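PDB 6EU8: putative heme binding protein, which probably binds heme, as a member of the HmuY-like family of bacterial heme-binding proteins, and is seen here in its apo form. Local coordinates for residues I144-N147 with P153-S156; G102-D107 with V159-F164; W44-M47 with L53-I56. All blocks are in the same frame, centred on the assembly; numbering follows the deposited sequence.

Contact 1. Residues I144-N147 with P153-S156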
# COMPACT_ATOMS: atom_id res chain seq x y z
N ILE A 144 -8.76 4.81 -2.80
CA ILE A 144 -9.67 5.61 -1.95
C ILE A 144 -10.07 6.87 -2.73
O ILE A 144 -9.22 7.67 -3.11
CB ILE A 144 -8.94 6.02 -0.64
CG1 ILE A 144 -8.54 4.81 0.20
CG2 ILE A 144 -9.75 7.06 0.16
CD1 ILE A 144 -9.68 3.94 0.68
N VAL A 145 -11.38 7.05 -2.96
CA VAL A 145 -11.88 8.27 -3.54
C VAL A 145 -11.90 9.39 -2.46
O VAL A 145 -11.46 10.51 -2.74
CB VAL A 145 -13.31 8.10 -4.10
CG1 VAL A 145 -13.86 9.43 -4.68
CG2 VAL A 145 -13.33 7.00 -5.18
N GLU A 146 -12.47 9.08 -1.30
CA GLU A 146 -12.55 10.02 -0.16
C GLU A 146 -12.34 9.27 1.14
O GLU A 146 -12.88 8.17 1.31
CB GLU A 146 -13.98 10.59 -0.02
CG GLU A 146 -14.48 11.61 -0.99
CD GLU A 146 -15.78 12.21 -0.44
OE1 GLU A 146 -15.70 12.92 0.59
OE2 GLU A 146 -16.87 11.90 -0.97
N ASN A 147 -11.67 9.91 2.10
CA ASN A 147 -11.54 9.39 3.47
C ASN A 147 -11.83 10.49 4.52
O ASN A 147 -10.90 10.98 5.17
CB ASN A 147 -10.15 8.81 3.69
CG ASN A 147 -10.00 8.14 5.03
OD1 ASN A 147 -10.97 7.66 5.61
ND2 ASN A 147 -8.80 8.11 5.53
N PRO A 153 -14.84 5.57 4.62
CA PRO A 153 -14.14 5.77 3.35
C PRO A 153 -15.00 5.37 2.14
O PRO A 153 -15.86 4.49 2.26
CB PRO A 153 -12.90 4.87 3.49
CG PRO A 153 -12.75 4.55 4.94
CD PRO A 153 -14.19 4.53 5.43
N VAL A 154 -14.80 6.06 1.02
CA VAL A 154 -15.49 5.76 -0.26
C VAL A 154 -14.40 5.16 -1.18
O VAL A 154 -13.40 5.83 -1.47
CB VAL A 154 -16.06 7.04 -0.90
CG1 VAL A 154 -16.69 6.77 -2.26
CG2 VAL A 154 -17.10 7.65 0.05
N LEU A 155 -14.62 3.92 -1.64
CA LEU A 155 -13.63 3.16 -2.47
C LEU A 155 -13.93 3.29 -3.95
O LEU A 155 -15.09 3.38 -4.36
CB LEU A 155 -13.63 1.67 -2.10
CG LEU A 155 -12.89 1.16 -0.86
CD1 LEU A 155 -13.45 1.78 0.41
CD2 LEU A 155 -12.96 -0.37 -0.78
N SER A 156 -12.87 3.31 -4.75
CA SER A 156 -12.99 3.22 -6.21
C SER A 156 -13.52 1.84 -6.57
O SER A 156 -13.22 0.86 -5.91
CB SER A 156 -11.62 3.40 -6.86
OG SER A 156 -11.66 3.16 -8.26

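Contact 2. Residues G102-D107 with V159-F164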
# COMPACT_ATOMS: atom_id res chain seq x y z
N GLY A 102 -0.88 0.64 -21.73
CA GLY A 102 -1.25 1.84 -20.97
C GLY A 102 -0.05 2.61 -20.43
O GLY A 102 1.11 2.21 -20.64
N ASP A 103 -0.34 3.70 -19.73
CA ASP A 103 0.67 4.59 -19.16
C ASP A 103 0.91 4.22 -17.68
O ASP A 103 0.41 4.89 -16.76
CB ASP A 103 0.20 6.04 -19.30
CG ASP A 103 1.26 7.06 -18.86
OD1 ASP A 103 2.47 6.73 -18.84
OD2 ASP A 103 0.87 8.20 -18.54
N TYR A 104 1.74 3.20 -17.48
CA TYR A 104 2.05 2.67 -16.15
C TYR A 104 2.93 3.64 -15.37
O TYR A 104 3.85 4.23 -15.93
CB TYR A 104 2.71 1.30 -16.28
CG TYR A 104 1.74 0.20 -16.70
CD1 TYR A 104 1.42 -0.03 -18.06
CD2 TYR A 104 1.15 -0.62 -15.76
CE1 TYR A 104 0.53 -1.02 -18.42
CE2 TYR A 104 0.26 -1.61 -16.11
CZ TYR A 104 -0.04 -1.82 -17.46
OH TYR A 104 -0.94 -2.81 -17.80
N LYS A 105 2.62 3.83 -14.07
CA LYS A 105 3.39 4.68 -13.20
C LYS A 105 4.13 3.93 -12.08
O LYS A 105 3.54 3.07 -11.38
CB LYS A 105 2.47 5.71 -12.53
CG LYS A 105 1.66 6.58 -13.46
CD LYS A 105 2.59 7.32 -14.42
CE LYS A 105 1.88 8.46 -15.12
NZ LYS A 105 2.89 9.31 -15.79
N LYS A 106 5.42 4.24 -11.94
CA LYS A 106 6.27 3.69 -10.88
C LYS A 106 6.03 4.45 -9.55
O LYS A 106 5.40 5.51 -9.52
CB LYS A 106 7.76 3.80 -11.25
CG LYS A 106 8.18 2.93 -12.43
CD LYS A 106 9.51 3.39 -13.02
CE LYS A 106 9.74 2.79 -14.40
NZ LYS A 106 9.77 1.30 -14.36
N ASP A 107 6.51 3.87 -8.47
CA ASP A 107 6.38 4.50 -7.13
C ASP A 107 7.19 5.80 -7.08
O ASP A 107 8.24 5.93 -7.79
CB ASP A 107 6.88 3.59 -6.03
CG ASP A 107 6.07 2.33 -5.84
OD1 ASP A 107 5.14 1.99 -6.61
OD2 ASP A 107 6.44 1.62 -4.90
N VAL A 159 -10.82 -1.77 -11.48
CA VAL A 159 -9.77 -2.81 -11.48
C VAL A 159 -8.44 -2.15 -11.81
O VAL A 159 -8.29 -1.48 -12.84
CB VAL A 159 -10.07 -3.94 -12.52
CG1 VAL A 159 -8.95 -4.97 -12.59
CG2 VAL A 159 -11.35 -4.68 -12.15
N PHE A 160 -7.45 -2.33 -10.91
CA PHE A 160 -6.06 -1.93 -11.13
C PHE A 160 -5.25 -3.08 -11.74
O PHE A 160 -5.54 -4.25 -11.49
CB PHE A 160 -5.38 -1.44 -9.81
CG PHE A 160 -6.02 -0.21 -9.21
CD1 PHE A 160 -7.12 -0.34 -8.38
CD2 PHE A 160 -5.52 1.04 -9.47
CE1 PHE A 160 -7.76 0.80 -7.83
CE2 PHE A 160 -6.14 2.17 -8.92
CZ PHE A 160 -7.25 2.05 -8.10
N VAL A 161 -4.27 -2.72 -12.55
CA VAL A 161 -3.28 -3.70 -13.02
C VAL A 161 -1.89 -3.24 -12.59
O VAL A 161 -1.51 -2.09 -12.84
CB VAL A 161 -3.35 -3.94 -14.54
CG1 VAL A 161 -2.32 -5.01 -14.92
CG2 VAL A 161 -4.77 -4.40 -14.95
N VAL A 162 -1.15 -4.14 -11.97
CA VAL A 162 0.21 -3.88 -11.50
C VAL A 162 1.17 -4.87 -12.16
O VAL A 162 0.94 -6.08 -12.08
CB VAL A 162 0.31 -4.02 -9.97
CG1 VAL A 162 1.63 -3.45 -9.47
CG2 VAL A 162 -0.85 -3.30 -9.26
N LYS A 163 2.24 -4.33 -12.75
CA LYS A 163 3.35 -5.12 -13.35
C LYS A 163 4.52 -5.15 -12.39
O LYS A 163 4.94 -4.08 -11.89
CB LYS A 163 3.85 -4.46 -14.65
CG LYS A 163 2.84 -4.37 -15.77
CD LYS A 163 3.20 -3.32 -16.85
CE LYS A 163 4.29 -3.77 -17.79
NZ LYS A 163 4.20 -2.97 -19.05
N PHE A 164 5.09 -6.36 -12.16
CA PHE A 164 6.15 -6.57 -11.17
C PHE A 164 7.54 -6.77 -11.78
O PHE A 164 7.66 -6.99 -13.00
CB PHE A 164 5.76 -7.72 -10.24
CG PHE A 164 4.46 -7.47 -9.52
CD1 PHE A 164 4.38 -6.43 -8.59
CD2 PHE A 164 3.33 -8.22 -9.80
CE1 PHE A 164 3.17 -6.15 -7.96
CE2 PHE A 164 2.12 -7.96 -9.15
CZ PHE A 164 2.05 -6.91 -8.23

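Contact 3. Residues W44-M47 with L53-I56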
# COMPACT_ATOMS: atom_id res chain seq x y z
N TRP A 44 13.01 8.80 11.40
CA TRP A 44 11.71 9.47 11.65
C TRP A 44 11.95 10.88 12.17
O TRP A 44 12.92 11.13 12.89
CB TRP A 44 10.87 8.69 12.61
CG TRP A 44 10.34 7.35 12.11
CD1 TRP A 44 10.60 6.73 10.90
CD2 TRP A 44 9.53 6.44 12.85
NE1 TRP A 44 9.96 5.52 10.85
CE2 TRP A 44 9.28 5.31 12.02
CE3 TRP A 44 8.94 6.49 14.12
CZ2 TRP A 44 8.51 4.21 12.45
CZ3 TRP A 44 8.19 5.41 14.55
CH2 TRP A 44 7.94 4.30 13.71
N HIS A 45 11.06 11.79 11.77
CA HIS A 45 11.24 13.21 12.02
C HIS A 45 10.01 13.75 12.75
O HIS A 45 8.87 13.62 12.25
CB HIS A 45 11.52 13.96 10.72
CG HIS A 45 12.85 13.61 10.11
ND1 HIS A 45 13.11 13.72 8.77
CD2 HIS A 45 14.01 13.19 10.69
CE1 HIS A 45 14.36 13.34 8.53
NE2 HIS A 45 14.92 13.00 9.68
N VAL A 46 10.27 14.30 13.95
CA VAL A 46 9.19 14.90 14.79
C VAL A 46 9.02 16.34 14.34
O VAL A 46 9.97 17.13 14.33
CB VAL A 46 9.52 14.81 16.29
CG1 VAL A 46 8.45 15.48 17.16
CG2 VAL A 46 9.68 13.38 16.72
N MET A 47 7.81 16.68 13.90
CA MET A 47 7.47 18.03 13.47
C MET A 47 6.78 18.70 14.65
O MET A 47 5.86 18.12 15.23
CB MET A 47 6.52 18.01 12.28
CG MET A 47 7.08 17.40 11.03
SD MET A 47 8.45 18.41 10.43
CE MET A 47 9.30 17.09 9.60
N LEU A 53 11.91 19.33 14.22
CA LEU A 53 12.45 19.58 15.55
C LEU A 53 13.41 18.49 16.01
O LEU A 53 14.52 18.80 16.42
CB LEU A 53 11.30 19.64 16.57
CG LEU A 53 11.64 19.92 18.05
CD1 LEU A 53 11.56 21.41 18.32
CD2 LEU A 53 10.73 19.16 19.01
N GLU A 54 12.94 17.23 16.02
CA GLU A 54 13.69 16.12 16.58
C GLU A 54 13.82 14.98 15.59
O GLU A 54 13.01 14.88 14.64
CB GLU A 54 13.05 15.60 17.85
CG GLU A 54 13.23 16.53 19.01
CD GLU A 54 12.38 16.19 20.22
OE1 GLU A 54 11.82 15.07 20.30
OE2 GLU A 54 12.28 17.08 21.09
N THR A 55 14.82 14.12 15.82
CA THR A 55 14.99 12.89 15.03
C THR A 55 14.83 11.65 15.90
O THR A 55 15.10 11.67 17.12
CB THR A 55 16.39 12.78 14.38
OG1 THR A 55 17.38 12.74 15.41
CG2 THR A 55 16.65 13.89 13.49
N ILE A 56 14.40 10.55 15.28
CA ILE A 56 14.37 9.23 15.88
C ILE A 56 15.20 8.33 14.96
O ILE A 56 14.92 8.28 13.76
CB ILE A 56 12.93 8.70 16.03
CG1 ILE A 56 12.08 9.61 16.97
CG2 ILE A 56 12.94 7.27 16.57
CD1 ILE A 56 10.59 9.33 16.86

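Contact 1. Residues I144-N147 with P153-S156
Val154 is paired with two residues at once, Val145 and Glu146, so two residues of 144-147 stand opposite one residue of 153-156. This is a classic bulge. The carbonyl oxygen of Val154 receives both amides of the bulge. Val145 N is 2.8 Å from Val154 O and lies nearly along the C=O axis, but the bond is bent at the hydrogen, with an N-H...O angle of 142°. Glu146 N is farther, 3.4 Å from Val154 O, and its bond is weak. The return bond is straighter: Val154 N donates to Glu146 O at 2.9 Å with an angle of 172°, in the carbonyl plane. Pro153 CA makes a CA-H...O contact with Glu146 O.

The two segments form a short antiparallel hairpin, 144-146 with 154-155, at the protein surface. The chain turns a corner at Val145, where the register shifts by one residue. Beyond the bulge, Ile144 and Leu155 form a non-hydrogen-bonded pair, and their side chains share one face. Ile144 CD1 reaches Leu155 CD1 and Pro153 CB, each at 4.4 Å. Phe76 touches Ile144 and Pro153 as well.

The CB of Val145 is directed toward the other segment. Its CG1 is anti to the backbone N (chi1 178°), which places CG2 beside that nitrogen and 3.7 Å from Ser156 N. Val145 CB meets Val154 CG1 at 4.1 Å. At the turn end, Asn147 and Pro153 lie side by side. Asn147 OD1 sits 3.6 Å from Pro153 CG, while its hydrogen bond comes from Lys184 NZ.

Contact 2. Residues G102-D107 with V159-F164
Lys163 lays its aliphatic chain across one face of the Tyr104 ring. This is the tight part of the contact. Lys163 CD stands 3.4 Å from the ring centroid, only 10° off the ring normal, in a CH-pi contact. The two side chains cross at about a right angle. The lysine chain bends at chi3 (76°), and this carries the amino group back over the same face. Lys163 NZ then lies 4.4 Å from the Tyr104 ring centroid, 23° off the normal, a cation-pi contact.

At the ring edge, Val161 O approaches near the ring plane, 3.7 Å from Tyr104 CE2. Val161 CG1 is 3.9 Å from Tyr104 OH, and the two side chains meet at a slant. The hydroxyl is hydrogen-bonded to Pro100 O, which helps fix the far end of the ring.

The loose part is the backbones: the nearest CA atoms, of Tyr104 and Val162, are 8.2 Å from each other. Strand 84-87 lies between them in the sheet, pairing with both 105-111 and 160-163. The tyrosine therefore reaches over a neighbouring strand, touching Glu84 and Ile86 on the way. Exposed Asp103 and Lys105 form a salt bridge with each other on the solvent side.

Lys163 NZ also makes a long, weak ion pair with Glu84 OE2. The ammonium group thus lies near both the ring face and the Glu84 carboxylate, which would probably favour its charged form, the carboxylate only weakly at this range.

Contact 3. Residues W44-M47 with L53-I56
The Trp44 indole meets Ile56 at its edge, with Ile56 CD1 near the ring plane, and Arg39 makes a cation-pi contact with the ring. The His45 imidazole meets Thr55 CG2 and Glu54 O obliquely. The rings belong to an antiparallel beta hairpin of strands 44-48 and 51-56, whose short segments run at 156° to each other. His45 CD2 is 3.9 Å from Thr55 CG2, and the two side chains lie side by side. Both rings are tied by polar bonds beyond the two segments. Trp44 NE1 is hydrogen-bonded to Asp40 OD1. His45 uses both nitrogens, ND1 to Asp112 OD1 and NE2 to Glu43 OE1, which should fix the turn of its ring.

Strand 44-48 also pairs with 127-136, so the hairpin joins the large antiparallel sheet. Trp44 with Ile56 and Val46 with Glu54 are hydrogen-bonded pairs, with side chains on one face. His45 and Thr55 sit on the other.

Trp44 and Ile56 exchange both backbone bonds. Ile56 N is 2.9 Å from Trp44 O, and Trp44 N is 3.1 Å from Ile56 O. On their face, Trp44 CB meets Ile56 CB at 4.0 Å. Val46 packs beside Glu54 and Ile56, and Lys127 and Thr129 of strand 127-136 also touch it. With CG1 anti to the backbone N (chi1 177°), Val46 CG2 is turned toward Ile56 CD1, 4.2 Å away. Val46 CB lies 3.9 Å from Glu54 CB. Toward the turn, a classic bulge sets Leu53 and Glu54 against Val46. Val46 O takes a weak bond from Glu54 N and a firmer one from Leu53 N, at 2.9 Å.

How the contacts relate
From the N terminus, contact 3 comes first. It closes a short hairpin loop between 44-47 and 53-56. The chain then runs on to 102-107, where contact 2 opens. Before that contact closes at 159-164, the chain makes the small hairpin of contact 1, so contact 1 lies wholly within the larger loop. Strand 160-163 is the next strand after 154-155. Contact 2 joins the start of strand 105-111 to strand 160-163 across strand 84-87. Contacts 2 and 3 both reach the large antiparallel sheet, but on opposite sides of the chain's centre, with centres about 33 Å apart. Contact 1 belongs to a separate two-stranded sheet, its centre about 19 Å from that of contact 2.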